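Local coordinates for protein 7beta-hydroxysteroid dehydrogenase (Collinsella aerofaciens, PDB 5FYD) that reduces the 7-oxo group of 7-oxolithocholate with NADPH to give ursodeoxycholate, as an intestinal short-chain dehydrogenase that is selective for the 7beta-hydroxyl, at residues Val47-Ile52 with Val58-Val63; Glu109-Val114 with Asn153-Ala158; Ala169-Cys174 with Lys227-Ile232. One frame throughout, in Å; residues are numbered along the deposited sequence.

Interaction 1: Val47-Ile52 with Val58-Val63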
ATOM      1  N   VAL A  47      -3.092  22.038  -0.598  1.00 18.69           N
ATOM      2  CA  VAL A  47      -1.918  22.146   0.259  1.00 19.16           C
ATOM      3  C   VAL A  47      -0.658  22.189  -0.619  1.00 18.21           C
ATOM      4  O   VAL A  47       0.166  23.083  -0.473  1.00 16.42           O
ATOM      5  CB  VAL A  47      -1.853  21.013   1.303  1.00 19.83           C
ATOM      6  CG1 VAL A  47      -0.501  20.992   2.007  1.00 20.70           C
ATOM      7  CG2 VAL A  47      -2.989  21.165   2.323  1.00 20.89           C
ATOM      8  N   LEU A  48      -0.552  21.240  -1.549  1.00 17.14           N
ATOM      9  CA  LEU A  48       0.581  21.179  -2.459  1.00 17.75           C
ATOM     10  C   LEU A  48       0.722  22.461  -3.292  1.00 16.17           C
ATOM     11  O   LEU A  48       1.824  22.970  -3.478  1.00 15.77           O
ATOM     12  CB  LEU A  48       0.442  19.979  -3.398  1.00 19.57           C
ATOM     13  CG  LEU A  48       1.566  19.759  -4.431  1.00 21.10           C
ATOM     14  CD1 LEU A  48       2.914  19.591  -3.760  1.00 22.15           C
ATOM     15  CD2 LEU A  48       1.225  18.530  -5.269  1.00 22.59           C
ATOM     16  N   ALA A  49      -0.394  22.976  -3.798  1.00 15.49           N
ATOM     17  CA  ALA A  49      -0.367  24.214  -4.576  1.00 15.38           C
ATOM     18  C   ALA A  49       0.213  25.381  -3.778  1.00 14.97           C
ATOM     19  O   ALA A  49       1.046  26.125  -4.292  1.00 14.87           O
ATOM     20  CB  ALA A  49      -1.749  24.559  -5.095  1.00 15.24           C
ATOM     21  N   GLY A  50      -0.202  25.512  -2.520  1.00 15.35           N
ATOM     22  CA  GLY A  50       0.345  26.564  -1.649  1.00 15.42           C
ATOM     23  C   GLY A  50       1.838  26.391  -1.421  1.00 15.82           C
ATOM     24  O   GLY A  50       2.600  27.360  -1.454  1.00 15.43           O
ATOM     25  N   GLU A  51       2.266  25.147  -1.248  1.00 15.90           N
ATOM     26  CA  GLU A  51       3.697  24.837  -1.091  1.00 17.68           C
ATOM     27  C   GLU A  51       4.499  25.191  -2.345  1.00 16.37           C
ATOM     28  O   GLU A  51       5.600  25.772  -2.259  1.00 15.89           O
ATOM     29  CB  GLU A  51       3.889  23.364  -0.716  1.00 20.39           C
ATOM     30  CG  GLU A  51       3.341  23.076   0.673  1.00 23.43           C
ATOM     31  CD  GLU A  51       3.485  21.631   1.117  1.00 28.33           C
ATOM     32  OE1 GLU A  51       3.559  20.721   0.253  1.00 30.91           O
ATOM     33  OE2 GLU A  51       3.501  21.422   2.355  1.00 33.59           O
ATOM     34  N   ILE A  52       3.931  24.881  -3.504  1.00 14.92           N
ATOM     35  CA  ILE A  52       4.569  25.185  -4.782  1.00 14.50           C
ATOM     36  C   ILE A  52       4.686  26.702  -4.949  1.00 13.66           C
ATOM     37  O   ILE A  52       5.739  27.201  -5.344  1.00 13.54           O
ATOM     38  CB  ILE A  52       3.814  24.535  -5.966  1.00 14.06           C
ATOM     39  CG1 ILE A  52       4.002  22.997  -5.988  1.00 15.22           C
ATOM     40  CG2 ILE A  52       4.211  25.152  -7.310  1.00 14.35           C
ATOM     41  CD1 ILE A  52       5.319  22.480  -6.490  1.00 16.17           C
ATOM     42  N   VAL A  58       5.783  30.342  -8.626  1.00 12.70           N
ATOM     43  CA  VAL A  58       5.014  30.156  -9.858  1.00 12.28           C
ATOM     44  C   VAL A  58       3.538  30.226  -9.536  1.00 12.65           C
ATOM     45  O   VAL A  58       3.131  30.091  -8.370  1.00 13.00           O
ATOM     46  CB  VAL A  58       5.374  28.841 -10.596  1.00 12.16           C
ATOM     47  CG1 VAL A  58       6.864  28.840 -10.936  1.00 12.67           C
ATOM     48  CG2 VAL A  58       4.980  27.604  -9.817  1.00 12.37           C
ATOM     49  N   GLU A  59       2.740  30.403 -10.575  1.00 13.06           N
ATOM     50  CA  GLU A  59       1.282  30.352 -10.433  1.00 13.87           C
ATOM     51  C   GLU A  59       0.830  28.901 -10.401  1.00 13.16           C
ATOM     52  O   GLU A  59       1.482  28.026 -10.989  1.00 11.94           O
ATOM     53  CB  GLU A  59       0.592  31.057 -11.588  1.00 15.36           C
ATOM     54  CG  GLU A  59       0.859  32.557 -11.656  1.00 17.70           C
ATOM     55  CD  GLU A  59       0.263  33.171 -12.884  1.00 20.44           C
ATOM     56  OE1 GLU A  59       0.927  33.173 -13.930  1.00 24.50           O
ATOM     57  OE2 GLU A  59      -0.918  33.575 -12.835  1.00 25.93           O
ATOM     58  N   THR A  60      -0.297  28.657  -9.738  1.00 13.62           N
ATOM     59  CA  THR A  60      -0.876  27.329  -9.690  1.00 13.50           C
ATOM     60  C   THR A  60      -2.360  27.371 -10.041  1.00 14.42           C
ATOM     61  O   THR A  60      -3.001  28.412  -9.942  1.00 14.72           O
ATOM     62  CB  THR A  60      -0.702  26.659  -8.309  1.00 13.94           C
ATOM     63  OG1 THR A  60      -1.376  27.431  -7.298  1.00 14.43           O
ATOM     64  CG2 THR A  60       0.787  26.474  -7.982  1.00 14.00           C
ATOM     65  N   LYS A  61      -2.870  26.249 -10.533  1.00 15.05           N
ATOM     66  CA  LYS A  61      -4.295  26.040 -10.712  1.00 16.22           C
ATOM     67  C   LYS A  61      -4.600  24.629 -10.274  1.00 16.52           C
ATOM     68  O   LYS A  61      -3.933  23.694 -10.713  1.00 15.97           O
ATOM     69  CB  LYS A  61      -4.652  26.209 -12.181  1.00 19.69           C
ATOM     70  CG  LYS A  61      -6.137  26.348 -12.459  1.00 23.86           C
ATOM     71  CD  LYS A  61      -6.379  26.649 -13.933  1.00 27.53           C
ATOM     72  CE  LYS A  61      -5.883  28.022 -14.381  1.00 31.29           C
ATOM     73  NZ  LYS A  61      -6.931  29.069 -14.200  1.00 35.94           N
ATOM     74  N   VAL A  62      -5.584  24.477  -9.404  1.00 15.52           N
ATOM     75  CA  VAL A  62      -5.948  23.166  -8.862  1.00 16.01           C
ATOM     76  C   VAL A  62      -7.226  22.743  -9.544  1.00 15.16           C
ATOM     77  O   VAL A  62      -8.184  23.531  -9.588  1.00 15.68           O
ATOM     78  CB  VAL A  62      -6.171  23.252  -7.343  1.00 16.45           C
ATOM     79  CG1 VAL A  62      -6.886  22.005  -6.815  1.00 16.78           C
ATOM     80  CG2 VAL A  62      -4.831  23.454  -6.645  1.00 17.24           C
ATOM     81  N   VAL A  63      -7.236  21.516 -10.060  1.00 14.81           N
ATOM     82  CA  VAL A  63      -8.400  20.961 -10.737  1.00 14.87           C
ATOM     83  C   VAL A  63      -8.736  19.631 -10.047  1.00 15.00           C
ATOM     84  O   VAL A  63      -7.941  18.693 -10.056  1.00 13.83           O
ATOM     85  CB  VAL A  63      -8.153  20.759 -12.253  1.00 14.83           C
ATOM     86  CG1 VAL A  63      -9.402  20.208 -12.943  1.00 15.95           C
ATOM     87  CG2 VAL A  63      -7.684  22.037 -12.918  1.00 15.16           C
TER
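Ala-49 and Thr-60 bring their CA atoms to 6.0 Å where the helix through 47-52 runs antiparallel to strand 60-63, at 172°, the axes of the two short segments approaching to 8.7 Å. Ala-49 points its one methyl at the strand, and its small size is consistent with the close approach. Its CB meets two residues of the same strand face, lying 3.6 Å from Val-62 CG2 and 3.6 Å from Thr-60 OG1. One turn on, Ile-52 supplies the second apolar patch. With chi1 at -71°, its CG2 stands anti to the backbone N and faces the strand, while the end of the side chain leads away; Ile-52 also touches Glu-26 and Ala-29 of helix 19-30. That CG2 touches Val-58 CG2 at 3.6 Å and Thr-60 CG2 at 3.7 Å.

The two segments belong to a beta-alpha-beta crossover of the Rossmann fold, strand 34-39 to helix 42-56 to strand 60-64, in which the last strand forms one margin of the chain's parallel sheet. Met-37 of the neighbouring strand 34-39 touches both Ala-49 and Val-62. Val-62 also lies about 8 Å, side chain to side chain, from the NADP(+)-binding Thr-17.

Thr-60 divides its two branches between different partners. Its chi1 of 62° sets OG1 between the backbone N and carbonyl carbon, where the oxygen is hydrogen-bonded to Arg-53 NH1; CG2, anti to the carbonyl carbon, rests 3.7 Å from Ala-49 O as well as against Ile-52. Replacing Thr-60 by an alanine would probably leave the Arg-53 guanidinium without this hydroxyl partner and open a gap beside Ile-52 CG2. Val-58, which also touches Ala-29 of helix 19-30, extends the apolar contact into the loop just before the strand.

Interaction 2: Glu109-Val114 with Asn153-Ala158; sequences EAMINV and NGQYGA
Met-111 and Ile-112, on one side of helix 105-132, receive the long side chain of Gln-155, which reaches across from the first turn of helix 154-173. Met-111 comes first: its CB lies over the flat carboxamide, 3.6 Å from Gln-155 OE1 and 3.7 Å from Gln-155 NE2. The thioether then runs toward the base of the glutamine, with Met-111 SD 3.8 Å from Gln-155 CB. A bend at the end of the chain, chi3 -75°, turns Met-111 CE to within 3.8 Å of Gln-155 NE2, so the methionine borders the glutamine along much of its length. Ile-112 follows, its CG1 3.4 Å from Gln-155 OE1. The same oxygen is 3.4 Å from Ile-112 N, but the angle is too poor for a hydrogen bond. The polar anchor of the amide is its other end, since NE2 is hydrogen-bonded to the carbonyl of His-108, one turn back on the helix. Gln-155 bends at chi2 (-146°), and this with chi1 of -97°, both off the staggered values, sets the carboxamide against Met-111 with NE2 turned to His-108.

Gln-155 directly precedes Tyr-156, the probable proton acceptor, whose ring stacks with His-95 and packs on Pro-199 of the second subunit. The two helices lie side by side on one face of the parallel sheet, one linking strands 85-90 and 136-143 and the other linking strands 136-143 and 179-186.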
ATOM      1  N   GLU A 109     -14.009  -1.196 -15.666  1.00 11.67           N
ATOM      2  CA  GLU A 109     -14.276  -0.004 -16.438  1.00 12.12           C
ATOM      3  C   GLU A 109     -13.585   1.204 -15.814  1.00 11.26           C
ATOM      4  O   GLU A 109     -13.099   2.077 -16.534  1.00 10.85           O
ATOM      5  CB  GLU A 109     -15.776   0.234 -16.630  1.00 13.00           C
ATOM      6  CG  GLU A 109     -16.034   1.367 -17.614  1.00 13.91           C
ATOM      7  CD  GLU A 109     -17.360   1.297 -18.353  1.00 14.51           C
ATOM      8  OE1 GLU A 109     -17.849   0.199 -18.674  1.00 14.33           O
ATOM      9  OE2 GLU A 109     -17.892   2.374 -18.645  1.00 17.18           O
ATOM     10  N   ALA A 110     -13.537   1.250 -14.485  1.00 11.25           N
ATOM     11  CA  ALA A 110     -12.818   2.311 -13.788  1.00 11.27           C
ATOM     12  C   ALA A 110     -11.350   2.298 -14.225  1.00 10.99           C
ATOM     13  O   ALA A 110     -10.773   3.338 -14.510  1.00 10.92           O
ATOM     14  CB  ALA A 110     -12.922   2.156 -12.278  1.00 11.56           C
ATOM     15  N   MET A 111     -10.762   1.109 -14.283  1.00 11.28           N
ATOM     16  CA  MET A 111      -9.352   0.981 -14.686  1.00 11.90           C
ATOM     17  C   MET A 111      -9.143   1.386 -16.141  1.00 11.55           C
ATOM     18  O   MET A 111      -8.199   2.106 -16.464  1.00 11.02           O
ATOM     19  CB  MET A 111      -8.824  -0.416 -14.417  1.00 12.35           C
ATOM     20  CG  MET A 111      -8.600  -0.664 -12.912  1.00 13.07           C
ATOM     21  SD  MET A 111      -7.841  -2.253 -12.540  1.00 15.50           S
ATOM     22  CE  MET A 111      -9.186  -3.377 -12.799  1.00 15.12           C
ATOM     23  N   ILE A 112     -10.009   0.913 -17.026  1.00 10.62           N
ATOM     24  CA  ILE A 112      -9.970   1.380 -18.408  1.00 11.03           C
ATOM     25  C   ILE A 112     -10.022   2.921 -18.501  1.00 10.67           C
ATOM     26  O   ILE A 112      -9.301   3.557 -19.301  1.00 10.33           O
ATOM     27  CB  ILE A 112     -11.118   0.757 -19.224  1.00 11.77           C
ATOM     28  CG1 ILE A 112     -10.775  -0.680 -19.561  1.00 12.53           C
ATOM     29  CG2 ILE A 112     -11.401   1.582 -20.489  1.00 12.31           C
ATOM     30  CD1 ILE A 112     -11.965  -1.482 -20.057  1.00 13.16           C
ATOM     31  N   ASN A 113     -10.899   3.513 -17.706  1.00 10.28           N
ATOM     32  CA  ASN A 113     -11.032   4.962 -17.718  1.00 10.86           C
ATOM     33  C   ASN A 113      -9.756   5.671 -17.284  1.00 11.05           C
ATOM     34  O   ASN A 113      -9.323   6.619 -17.926  1.00 11.19           O
ATOM     35  CB  ASN A 113     -12.209   5.386 -16.865  1.00 11.21           C
ATOM     36  CG  ASN A 113     -13.514   5.158 -17.568  1.00 11.68           C
ATOM     37  OD1 ASN A 113     -13.536   4.861 -18.762  1.00 11.56           O
ATOM     38  ND2 ASN A 113     -14.595   5.321 -16.857  1.00 11.92           N
ATOM     39  N   VAL A 114      -9.145   5.196 -16.217  1.00 11.38           N
ATOM     40  CA  VAL A 114      -7.912   5.842 -15.729  1.00 11.73           C
ATOM     41  C   VAL A 114      -6.739   5.598 -16.676  1.00 11.54           C
ATOM     42  O   VAL A 114      -6.033   6.542 -17.068  1.00 11.89           O
ATOM     43  CB  VAL A 114      -7.528   5.378 -14.289  1.00 11.89           C
ATOM     44  CG1 VAL A 114      -6.242   6.071 -13.848  1.00 11.91           C
ATOM     45  CG2 VAL A 114      -8.643   5.690 -13.301  1.00 12.12           C
ATOM     46  N   ASN A 153      -3.399  -9.121 -11.363  1.00 14.68           N
ATOM     47  CA  ASN A 153      -3.698  -7.700 -11.442  1.00 15.32           C
ATOM     48  C   ASN A 153      -3.573  -7.283 -12.913  1.00 13.71           C
ATOM     49  O   ASN A 153      -2.895  -6.310 -13.252  1.00 13.27           O
ATOM     50  CB  ASN A 153      -2.736  -6.899 -10.547  1.00 16.63           C
ATOM     51  CG  ASN A 153      -3.288  -5.537 -10.141  1.00 19.46           C
ATOM     52  OD1 ASN A 153      -4.158  -4.974 -10.782  1.00 18.55           O
ATOM     53  ND2 ASN A 153      -2.785  -5.012  -9.026  1.00 24.29           N
ATOM     54  N   GLY A 154      -4.215  -8.060 -13.769  1.00 13.07           N
ATOM     55  CA  GLY A 154      -3.995  -8.028 -15.217  1.00 13.06           C
ATOM     56  C   GLY A 154      -4.100  -6.657 -15.869  1.00 13.80           C
ATOM     57  O   GLY A 154      -3.273  -6.286 -16.729  1.00 12.80           O
ATOM     58  N   GLN A 155      -5.086  -5.874 -15.441  1.00 14.02           N
ATOM     59  CA  GLN A 155      -5.252  -4.543 -16.034  1.00 15.23           C
ATOM     60  C   GLN A 155      -4.166  -3.506 -15.713  1.00 15.84           C
ATOM     61  O   GLN A 155      -4.028  -2.516 -16.456  1.00 16.30           O
ATOM     62  CB  GLN A 155      -6.639  -3.974 -15.733  1.00 15.52           C
ATOM     63  CG  GLN A 155      -7.624  -4.188 -16.858  1.00 15.25           C
ATOM     64  CD  GLN A 155      -8.611  -3.047 -16.991  1.00 14.20           C
ATOM     65  OE1 GLN A 155      -8.314  -2.008 -17.551  1.00 15.40           O
ATOM     66  NE2 GLN A 155      -9.804  -3.258 -16.496  1.00 13.27           N
ATOM     67  N   TYR A 156      -3.399  -3.712 -14.644  1.00 16.12           N
ATOM     68  CA  TYR A 156      -2.223  -2.865 -14.309  1.00 17.10           C
ATOM     69  C   TYR A 156      -1.279  -2.861 -15.510  1.00 15.32           C
ATOM     70  O   TYR A 156      -1.061  -1.818 -16.157  1.00 14.44           O
ATOM     71  CB  TYR A 156      -1.482  -3.413 -13.061  1.00 19.18           C
ATOM     72  CG  TYR A 156      -0.405  -2.531 -12.375  1.00 20.44           C
ATOM     73  CD1 TYR A 156       0.054  -1.338 -12.915  1.00 21.85           C
ATOM     74  CD2 TYR A 156       0.118  -2.919 -11.128  1.00 24.38           C
ATOM     75  CE1 TYR A 156       0.993  -0.554 -12.264  1.00 23.20           C
ATOM     76  CE2 TYR A 156       1.087  -2.156 -10.473  1.00 24.99           C
ATOM     77  CZ  TYR A 156       1.514  -0.970 -11.032  1.00 26.41           C
ATOM     78  OH  TYR A 156       2.465  -0.205 -10.364  1.00 28.88           O
ATOM     79  N   GLY A 157      -0.777  -4.038 -15.843  1.00 13.05           N
ATOM     80  CA  GLY A 157       0.144  -4.183 -16.936  1.00 12.80           C
ATOM     81  C   GLY A 157      -0.501  -3.859 -18.273  1.00 11.39           C
ATOM     82  O   GLY A 157       0.138  -3.272 -19.133  1.00 11.91           O
ATOM     83  N   ALA A 158      -1.762  -4.245 -18.453  1.00 11.22           N
ATOM     84  CA  ALA A 158      -2.414  -4.042 -19.751  1.00 10.81           C
ATOM     85  C   ALA A 158      -2.543  -2.545 -20.039  1.00 10.87           C
ATOM     86  O   ALA A 158      -2.226  -2.082 -21.137  1.00 11.63           O
ATOM     87  CB  ALA A 158      -3.776  -4.720 -19.799  1.00 10.84           C
TER

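Interaction 3: Ala169-Cys174 with Lys227-Ile232; sequences AVACEC and KELSVI
At one margin of the Rossmann sheet, the residue leading into strand 230-232, Leu-229, packs against Ala-171 and Cys-172 in the last turns of helix 154-173. The nearest CA atoms of the two segments, those of Ala-171 and Leu-229, are 5.5 Å apart. Leu-229 aims its side chain at the helix; chi1 of -51° puts CG anti to the carbonyl carbon, and with chi2 of -179° the two methyls fall over consecutive helix residues. CD2 sits 3.8 Å from Ala-171 CB and 3.7 Å from Ala-171 O. CD1 reaches the next residue, lying 4.1 Å from Cys-172 CA and 4.2 Å from Cys-172 CB. Leu-229 CB adds a third point of contact, 3.8 Å from Ala-171 CB.

The leucine backbone is hydrogen-bonded to Val-183 of strand 179-186, so the segment is tied into the sheet while its side chain meets the helix. Beside it, Ser-230 OG is hydrogen-bonded to Glu-168 OE2, a polar link to the preceding turn of the same helix. The contact is mostly aliphatic, with one methyl also resting against the carbonyl oxygen of Ala-171; it is held by shape and van der Waals attraction over a small area, not by directional bonds.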
ATOM      1  N   ALA A 169       4.922   5.353 -29.836  1.00 10.56           N
ATOM      2  CA  ALA A 169       4.514   5.700 -31.205  1.00 10.41           C
ATOM      3  C   ALA A 169       4.563   7.196 -31.429  1.00 11.09           C
ATOM      4  O   ALA A 169       5.187   7.660 -32.391  1.00 11.01           O
ATOM      5  CB  ALA A 169       3.128   5.172 -31.483  1.00 10.55           C
ATOM      6  N   VAL A 170       3.960   7.940 -30.512  1.00 11.05           N
ATOM      7  CA  VAL A 170       3.880   9.402 -30.611  1.00 11.88           C
ATOM      8  C   VAL A 170       5.261  10.045 -30.457  1.00 12.40           C
ATOM      9  O   VAL A 170       5.566  11.031 -31.146  1.00 13.30           O
ATOM     10  CB  VAL A 170       2.853   9.987 -29.607  1.00 11.61           C
ATOM     11  CG1 VAL A 170       2.881  11.510 -29.584  1.00 12.02           C
ATOM     12  CG2 VAL A 170       1.460   9.503 -29.943  1.00 11.74           C
ATOM     13  N   ALA A 171       6.103   9.482 -29.594  1.00 12.87           N
ATOM     14  CA  ALA A 171       7.485   9.952 -29.426  1.00 12.96           C
ATOM     15  C   ALA A 171       8.235   9.922 -30.757  1.00 13.83           C
ATOM     16  O   ALA A 171       8.880  10.908 -31.131  1.00 13.48           O
ATOM     17  CB  ALA A 171       8.221   9.160 -28.355  1.00 13.50           C
ATOM     18  N   CYS A 172       8.066   8.830 -31.493  1.00 13.64           N
ATOM     19  CA  CYS A 172       8.653   8.698 -32.827  1.00 14.34           C
ATOM     20  C   CYS A 172       8.055   9.693 -33.828  1.00 13.88           C
ATOM     21  O   CYS A 172       8.783  10.356 -34.597  1.00 15.37           O
ATOM     22  CB  CYS A 172       8.452   7.283 -33.313  1.00 14.74           C
ATOM     23  SG  CYS A 172       9.380   6.939 -34.811  1.00 17.01           S
ATOM     24  N   GLU A 173       6.733   9.800 -33.832  1.00 13.15           N
ATOM     25  CA  GLU A 173       6.042  10.781 -34.683  1.00 13.73           C
ATOM     26  C   GLU A 173       6.548  12.208 -34.479  1.00 14.65           C
ATOM     27  O   GLU A 173       6.528  13.008 -35.425  1.00 15.19           O
ATOM     28  CB  GLU A 173       4.538  10.771 -34.413  1.00 13.76           C
ATOM     29  CG  GLU A 173       3.828   9.493 -34.798  1.00 13.36           C
ATOM     30  CD  GLU A 173       2.432   9.350 -34.212  1.00 13.59           C
ATOM     31  OE1 GLU A 173       1.821  10.338 -33.707  1.00 14.31           O
ATOM     32  OE2 GLU A 173       1.916   8.207 -34.265  1.00 13.77           O
ATOM     33  N   CYS A 174       6.973  12.545 -33.255  1.00 13.67           N
ATOM     34  CA  CYS A 174       7.368  13.907 -32.930  1.00 14.58           C
ATOM     35  C   CYS A 174       8.842  14.204 -33.181  1.00 15.64           C
ATOM     36  O   CYS A 174       9.249  15.351 -33.025  1.00 16.05           O
ATOM     37  CB  CYS A 174       7.031  14.245 -31.483  1.00 14.38           C
ATOM     38  SG  CYS A 174       5.269  14.389 -31.194  1.00 14.29           S
ATOM     39  N   LYS A 227      15.754  13.463 -26.321  1.00 17.08           N
ATOM     40  CA  LYS A 227      16.891  12.644 -26.731  1.00 18.27           C
ATOM     41  C   LYS A 227      16.508  11.177 -26.895  1.00 18.12           C
ATOM     42  O   LYS A 227      16.898  10.535 -27.867  1.00 17.65           O
ATOM     43  CB  LYS A 227      17.991  12.718 -25.686  1.00 21.14           C
ATOM     44  CG  LYS A 227      18.542  14.112 -25.413  1.00 25.14           C
ATOM     45  CD  LYS A 227      19.589  14.020 -24.309  1.00 27.54           C
ATOM     46  CE  LYS A 227      20.343  15.315 -24.086  1.00 32.84           C
ATOM     47  NZ  LYS A 227      19.449  16.394 -23.602  1.00 33.57           N
ATOM     48  N   GLU A 228      15.784  10.631 -25.919  1.00 15.65           N
ATOM     49  CA  GLU A 228      15.371   9.227 -25.956  1.00 16.47           C
ATOM     50  C   GLU A 228      13.862   9.168 -25.936  1.00 16.40           C
ATOM     51  O   GLU A 228      13.231  10.014 -25.313  1.00 16.48           O
ATOM     52  CB  GLU A 228      15.962   8.459 -24.777  1.00 16.96           C
ATOM     53  CG  GLU A 228      17.482   8.514 -24.783  1.00 18.49           C
ATOM     54  CD  GLU A 228      18.126   7.623 -23.758  1.00 20.40           C
ATOM     55  OE1 GLU A 228      17.574   6.562 -23.441  1.00 21.81           O
ATOM     56  OE2 GLU A 228      19.219   7.999 -23.272  1.00 23.25           O
ATOM     57  N   LEU A 229      13.306   8.172 -26.617  1.00 14.92           N
ATOM     58  CA  LEU A 229      11.851   8.006 -26.753  1.00 15.02           C
ATOM     59  C   LEU A 229      11.220   7.248 -25.574  1.00 13.27           C
ATOM     60  O   LEU A 229      10.145   7.606 -25.069  1.00 12.63           O
ATOM     61  CB  LEU A 229      11.517   7.281 -28.058  1.00 16.10           C
ATOM     62  CG  LEU A 229      12.125   7.819 -29.368  1.00 17.37           C
ATOM     63  CD1 LEU A 229      11.664   6.992 -30.555  1.00 19.07           C
ATOM     64  CD2 LEU A 229      11.793   9.278 -29.570  1.00 17.73           C
ATOM     65  N   SER A 230      11.877   6.179 -25.191  1.00 12.27           N
ATOM     66  CA  SER A 230      11.348   5.221 -24.240  1.00 11.93           C
ATOM     67  C   SER A 230      12.462   4.824 -23.278  1.00 12.91           C
ATOM     68  O   SER A 230      13.450   4.185 -23.672  1.00 13.47           O
ATOM     69  CB  SER A 230      10.816   4.014 -24.984  1.00 11.87           C
ATOM     70  OG  SER A 230      10.192   3.098 -24.108  1.00 11.85           O
ATOM     71  N   VAL A 231      12.280   5.176 -22.020  1.00 13.01           N
ATOM     72  CA  VAL A 231      13.325   5.076 -21.004  1.00 13.00           C
ATOM     73  C   VAL A 231      12.776   4.239 -19.887  1.00 13.30           C
ATOM     74  O   VAL A 231      11.629   4.405 -19.480  1.00 12.41           O
ATOM     75  CB  VAL A 231      13.663   6.460 -20.434  1.00 13.13           C
ATOM     76  CG1 VAL A 231      14.673   6.391 -19.270  1.00 13.48           C
ATOM     77  CG2 VAL A 231      14.168   7.366 -21.550  1.00 13.48           C
ATOM     78  N   ILE A 232      13.600   3.325 -19.396  1.00 12.92           N
ATOM     79  CA  ILE A 232      13.291   2.601 -18.161  1.00 13.48           C
ATOM     80  C   ILE A 232      14.050   3.310 -17.046  1.00 14.16           C
ATOM     81  O   ILE A 232      15.255   3.458 -17.134  1.00 14.65           O
ATOM     82  CB  ILE A 232      13.673   1.119 -18.264  1.00 14.28           C
ATOM     83  CG1 ILE A 232      12.749   0.420 -19.276  1.00 15.36           C
ATOM     84  CG2 ILE A 232      13.551   0.432 -16.894  1.00 14.44           C
ATOM     85  CD1 ILE A 232      13.212  -0.938 -19.701  1.00 16.10           C
TER

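Overall arrangement
The three contacts are separate but share one Rossmann framework. Interactions 1 and 3 reach opposite margins of the same parallel sheet, at strands 60-64 and 230-232; their centres are 29 Å apart and their nearest atoms about 22 Å. Interactions 2 and 3 use the two ends of helix 154-173, with centres 23 Å apart. Segment 153-158 of interaction 2 carries the probable catalytic Tyr-156 next to the touching Gln-155, whose side chain lies about 9 Å from that of Lys-160, which probably lowers the tyrosine's pKa. Interaction 1 lies instead near the cofactor residues Thr-17 and Arg-41, about 13 Å from interaction 2 at the nearest atoms, whereas interaction 3 is remote from the annotated sites.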